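Local coordinates for DNA repair protein RAD7 (Saccharomyces cerevisiae, PDB 5ZB2) that promotes global genome nucleotide excision repair, clearing damage such as UV lesions from nontranscribed DNA as part of a complex with RAD16 and ABF1, at residues Leu175-Arg189 / Tyr202-Tyr215. Numbering follows the deposited sequence.
Sequences LINCGSTLVSLGLSR and YLVNDEFHSLCIEY
Strands 184-188 and 210-214 pair in parallel through a ladder running from Leu185 N on Ser210 O (2.9 Å) to Arg189 N on Glu214 O. At its start Val183 O accepts a straight bond from His209 N (2.9 Å, 179°) and a weak one from Ser210 N, while the same oxygen sits over the imidazole of His209. Ahead of the strands, Asn205 ND2 reaches Ser180 O at 2.9 Å, the acceptor lying in the amide plane; CG anti to the backbone N (chi1 -164°) turns the amide toward residues 175-189. Its OD1 takes Glu207 N in an Asx turn, so both ends of the amide are held. A water donates to Gly179 O and Leu182 O and accepts from Asn205 N, bridging the two loops. Replacing Asn205 by alanine is likely to leave Ser180 O without this donor and the 205-208 turn without its side-chain acceptor. Ser184 OG and Glu214 OE1 bond onward to the flanking strands, at Glu157 and His159 on one side and Asn244 on the other. At the far end the Arg189 guanidinium stacks on Tyr215, planes 25° apart, in a cation-pi contact with CZ 4.3 Å from the ring centroid. The Phe208 ring has Val183 O over its centre and touches Leu185 CB with CZ (4.0 Å). Leu203 sends CD1 to Leu185 CD2 and CD2 to Leu182 CD1, and also touches Leu230 of helix 224-234. Near the helix end, Leu175 CB rests on one face of the Tyr202 ring, 3.8 Å from its centroid. This is the stacking of successive turns in the C-terminal leucine-rich-repeat solenoid of Rad7: backbone bonds set the strand register, leucines and Phe208 fill the interior, and polar bridges tie the intervening loops.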
# COMPACT_ATOMS: atom_id res chain seq x y z
N LEU A 175 2.56 1.55 30.01
CA LEU A 175 1.96 1.85 31.31
C LEU A 175 1.79 3.35 31.49
O LEU A 175 0.75 3.81 31.97
CB LEU A 175 2.82 1.26 32.42
CG LEU A 175 2.92 -0.26 32.42
CD1 LEU A 175 3.89 -0.74 33.49
CD2 LEU A 175 1.55 -0.89 32.61
N ILE A 176 2.81 4.13 31.12
CA ILE A 176 2.72 5.58 31.24
C ILE A 176 1.54 6.11 30.43
O ILE A 176 0.78 6.97 30.90
CB ILE A 176 4.05 6.24 30.82
CG1 ILE A 176 5.13 5.93 31.86
CG2 ILE A 176 3.88 7.75 30.65
CD1 ILE A 176 6.52 6.41 31.48
N ASN A 177 1.36 5.62 29.21
CA ASN A 177 0.34 6.17 28.32
C ASN A 177 -1.04 5.54 28.50
O ASN A 177 -2.05 6.21 28.24
CB ASN A 177 0.77 6.03 26.86
CG ASN A 177 1.86 7.01 26.48
OD1 ASN A 177 1.59 8.18 26.22
ND2 ASN A 177 3.10 6.53 26.45
N CYS A 178 -1.12 4.28 28.93
CA CYS A 178 -2.39 3.57 28.97
C CYS A 178 -2.66 2.85 30.28
O CYS A 178 -3.70 2.20 30.40
CB CYS A 178 -2.45 2.55 27.82
SG CYS A 178 -2.00 3.22 26.21
N GLY A 179 -1.77 2.96 31.27
CA GLY A 179 -1.90 2.23 32.51
C GLY A 179 -3.28 2.30 33.16
O GLY A 179 -3.91 1.26 33.37
N SER A 180 -3.74 3.51 33.48
CA SER A 180 -5.02 3.66 34.17
C SER A 180 -6.20 3.23 33.32
O SER A 180 -7.30 3.04 33.86
CB SER A 180 -5.20 5.11 34.60
OG SER A 180 -5.21 5.98 33.48
N THR A 181 -6.02 3.06 32.01
CA THR A 181 -7.10 2.63 31.13
C THR A 181 -7.17 1.11 30.98
O THR A 181 -8.24 0.59 30.64
CB THR A 181 -6.92 3.27 29.75
OG1 THR A 181 -6.78 4.68 29.90
CG2 THR A 181 -8.11 2.98 28.85
N LEU A 182 -6.07 0.40 31.23
CA LEU A 182 -6.03 -1.04 31.01
C LEU A 182 -6.91 -1.77 32.01
O LEU A 182 -6.79 -1.57 33.22
CB LEU A 182 -4.59 -1.54 31.11
CG LEU A 182 -3.63 -1.15 29.99
CD1 LEU A 182 -2.22 -1.54 30.37
CD2 LEU A 182 -4.03 -1.81 28.66
N VAL A 183 -7.79 -2.63 31.50
CA VAL A 183 -8.49 -3.62 32.31
C VAL A 183 -8.07 -5.04 31.96
O VAL A 183 -8.53 -5.99 32.61
CB VAL A 183 -10.02 -3.48 32.18
CG1 VAL A 183 -10.48 -2.18 32.82
CG2 VAL A 183 -10.45 -3.54 30.72
N SER A 184 -7.19 -5.22 30.97
CA SER A 184 -6.74 -6.54 30.55
C SER A 184 -5.34 -6.40 29.96
O SER A 184 -5.10 -5.53 29.11
CB SER A 184 -7.70 -7.14 29.52
OG SER A 184 -7.14 -8.30 28.92
N LEU A 185 -4.41 -7.25 30.42
CA LEU A 185 -3.01 -7.16 30.03
C LEU A 185 -2.43 -8.55 29.86
O LEU A 185 -2.63 -9.43 30.71
CB LEU A 185 -2.19 -6.38 31.06
CG LEU A 185 -0.69 -6.29 30.79
CD1 LEU A 185 -0.40 -5.47 29.53
CD2 LEU A 185 0.03 -5.70 31.99
N GLY A 186 -1.69 -8.75 28.77
CA GLY A 186 -1.02 -10.00 28.51
C GLY A 186 0.44 -9.82 28.12
O GLY A 186 0.76 -9.00 27.25
N LEU A 187 1.32 -10.57 28.76
CA LEU A 187 2.76 -10.52 28.50
C LEU A 187 3.26 -11.95 28.45
O LEU A 187 3.34 -12.62 29.48
CB LEU A 187 3.50 -9.73 29.59
CG LEU A 187 3.01 -8.30 29.83
CD1 LEU A 187 3.63 -7.71 31.10
CD2 LEU A 187 3.32 -7.43 28.63
N SER A 188 3.60 -12.43 27.25
CA SER A 188 3.93 -13.84 27.05
C SER A 188 5.16 -13.97 26.18
O SER A 188 5.17 -13.49 25.04
CB SER A 188 2.75 -14.58 26.42
OG SER A 188 3.16 -15.83 25.89
N ARG A 189 6.19 -14.63 26.70
CA ARG A 189 7.39 -14.95 25.94
C ARG A 189 8.03 -13.68 25.37
O ARG A 189 8.25 -13.54 24.16
CB ARG A 189 7.07 -15.95 24.82
CG ARG A 189 6.72 -17.34 25.33
CD ARG A 189 6.64 -18.35 24.19
NE ARG A 189 6.44 -19.71 24.69
CZ ARG A 189 7.42 -20.52 25.10
NH1 ARG A 189 8.68 -20.11 25.08
NH2 ARG A 189 7.13 -21.74 25.54
N TYR A 202 0.93 0.85 38.13
CA TYR A 202 0.19 1.47 37.04
C TYR A 202 -1.18 0.86 36.79
O TYR A 202 -2.05 1.54 36.23
CB TYR A 202 1.00 1.41 35.75
CG TYR A 202 2.18 2.35 35.72
CD1 TYR A 202 2.03 3.66 35.29
CD2 TYR A 202 3.45 1.92 36.09
CE1 TYR A 202 3.10 4.53 35.25
CE2 TYR A 202 4.53 2.79 36.06
CZ TYR A 202 4.35 4.09 35.64
OH TYR A 202 5.41 4.95 35.59
N LEU A 203 -1.40 -0.40 37.16
CA LEU A 203 -2.65 -1.08 36.85
C LEU A 203 -3.65 -0.80 37.96
O LEU A 203 -3.92 -1.63 38.83
CB LEU A 203 -2.41 -2.58 36.67
CG LEU A 203 -1.43 -2.99 35.56
CD1 LEU A 203 -1.34 -4.50 35.49
CD2 LEU A 203 -1.85 -2.41 34.21
N VAL A 204 -4.22 0.41 37.92
CA VAL A 204 -5.06 0.91 39.01
C VAL A 204 -6.53 0.94 38.64
O VAL A 204 -7.36 1.27 39.50
CB VAL A 204 -4.60 2.30 39.47
CG1 VAL A 204 -3.15 2.24 39.95
CG2 VAL A 204 -4.76 3.32 38.35
N ASN A 205 -6.90 0.61 37.40
CA ASN A 205 -8.30 0.64 37.02
C ASN A 205 -9.12 -0.28 37.92
O ASN A 205 -8.81 -1.47 38.06
CB ASN A 205 -8.47 0.23 35.56
CG ASN A 205 -9.83 0.61 35.00
OD1 ASN A 205 -10.83 -0.04 35.28
ND2 ASN A 205 -9.86 1.67 34.19
N ASP A 206 -10.16 0.28 38.54
CA ASP A 206 -10.98 -0.46 39.48
C ASP A 206 -11.81 -1.56 38.83
O ASP A 206 -12.55 -2.25 39.55
CB ASP A 206 -11.90 0.51 40.23
CG ASP A 206 -11.13 1.53 41.05
OD1 ASP A 206 -10.13 1.15 41.69
OD2 ASP A 206 -11.52 2.72 41.04
N GLU A 207 -11.73 -1.74 37.51
CA GLU A 207 -12.46 -2.81 36.83
C GLU A 207 -11.52 -3.83 36.19
O GLU A 207 -11.97 -4.62 35.35
CB GLU A 207 -13.38 -2.21 35.76
CG GLU A 207 -14.53 -1.39 36.32
CD GLU A 207 -15.29 -0.65 35.24
OE1 GLU A 207 -14.64 -0.14 34.30
OE2 GLU A 207 -16.53 -0.58 35.32
N PHE A 208 -10.25 -3.84 36.56
CA PHE A 208 -9.29 -4.75 35.95
C PHE A 208 -9.74 -6.19 36.14
O PHE A 208 -10.12 -6.59 37.25
CB PHE A 208 -7.89 -4.55 36.54
CG PHE A 208 -6.79 -5.14 35.71
CD1 PHE A 208 -6.45 -6.48 35.83
CD2 PHE A 208 -6.11 -4.36 34.79
CE1 PHE A 208 -5.44 -7.03 35.06
CE2 PHE A 208 -5.10 -4.90 34.02
CZ PHE A 208 -4.77 -6.24 34.15
N HIS A 209 -9.71 -6.98 35.06
CA HIS A 209 -10.27 -8.32 35.13
C HIS A 209 -9.43 -9.43 34.49
O HIS A 209 -9.75 -10.60 34.73
CB HIS A 209 -11.67 -8.34 34.49
CG HIS A 209 -11.70 -7.86 33.07
ND1 HIS A 209 -11.24 -8.61 32.01
CD2 HIS A 209 -12.16 -6.70 32.53
CE1 HIS A 209 -11.40 -7.94 30.89
NE2 HIS A 209 -11.96 -6.78 31.17
N SER A 210 -8.39 -9.13 33.72
CA SER A 210 -7.64 -10.17 33.01
C SER A 210 -6.15 -9.87 33.05
O SER A 210 -5.70 -8.86 32.50
CB SER A 210 -8.11 -10.29 31.55
OG SER A 210 -9.39 -10.89 31.48
N LEU A 211 -5.38 -10.77 33.66
CA LEU A 211 -3.93 -10.67 33.74
C LEU A 211 -3.33 -11.97 33.22
O LEU A 211 -3.69 -13.05 33.70
CB LEU A 211 -3.45 -10.42 35.17
CG LEU A 211 -1.92 -10.44 35.32
CD1 LEU A 211 -1.32 -9.23 34.64
CD2 LEU A 211 -1.52 -10.50 36.78
N CYS A 212 -2.42 -11.85 32.26
CA CYS A 212 -1.73 -13.00 31.68
C CYS A 212 -0.23 -12.72 31.67
O CYS A 212 0.21 -11.71 31.12
CB CYS A 212 -2.22 -13.29 30.26
SG CYS A 212 -3.99 -13.63 30.13
N ILE A 213 0.54 -13.62 32.29
CA ILE A 213 2.00 -13.54 32.29
C ILE A 213 2.53 -14.94 32.02
O ILE A 213 2.20 -15.87 32.76
CB ILE A 213 2.57 -13.00 33.61
CG1 ILE A 213 2.00 -11.60 33.92
CG2 ILE A 213 4.09 -12.96 33.55
CD1 ILE A 213 2.44 -11.02 35.27
N GLU A 214 3.34 -15.09 30.98
CA GLU A 214 3.83 -16.41 30.59
C GLU A 214 5.32 -16.36 30.27
O GLU A 214 5.78 -15.48 29.55
CB GLU A 214 3.07 -16.95 29.38
CG GLU A 214 1.56 -16.86 29.50
CD GLU A 214 0.84 -17.55 28.36
OE1 GLU A 214 0.60 -18.77 28.45
OE2 GLU A 214 0.53 -16.87 27.36
N TYR A 215 6.06 -17.33 30.81
CA TYR A 215 7.45 -17.61 30.46
C TYR A 215 8.31 -16.36 30.48
O TYR A 215 8.82 -15.93 29.44
CB TYR A 215 7.49 -18.30 29.09
CG TYR A 215 6.50 -19.44 29.04
CD1 TYR A 215 6.70 -20.57 29.82
CD2 TYR A 215 5.35 -19.37 28.27
CE1 TYR A 215 5.79 -21.61 29.81
CE2 TYR A 215 4.44 -20.40 28.25
CZ TYR A 215 4.66 -21.52 29.03
OH TYR A 215 3.76 -22.57 29.02
O HOH W 1 -5.36 -0.43 35.08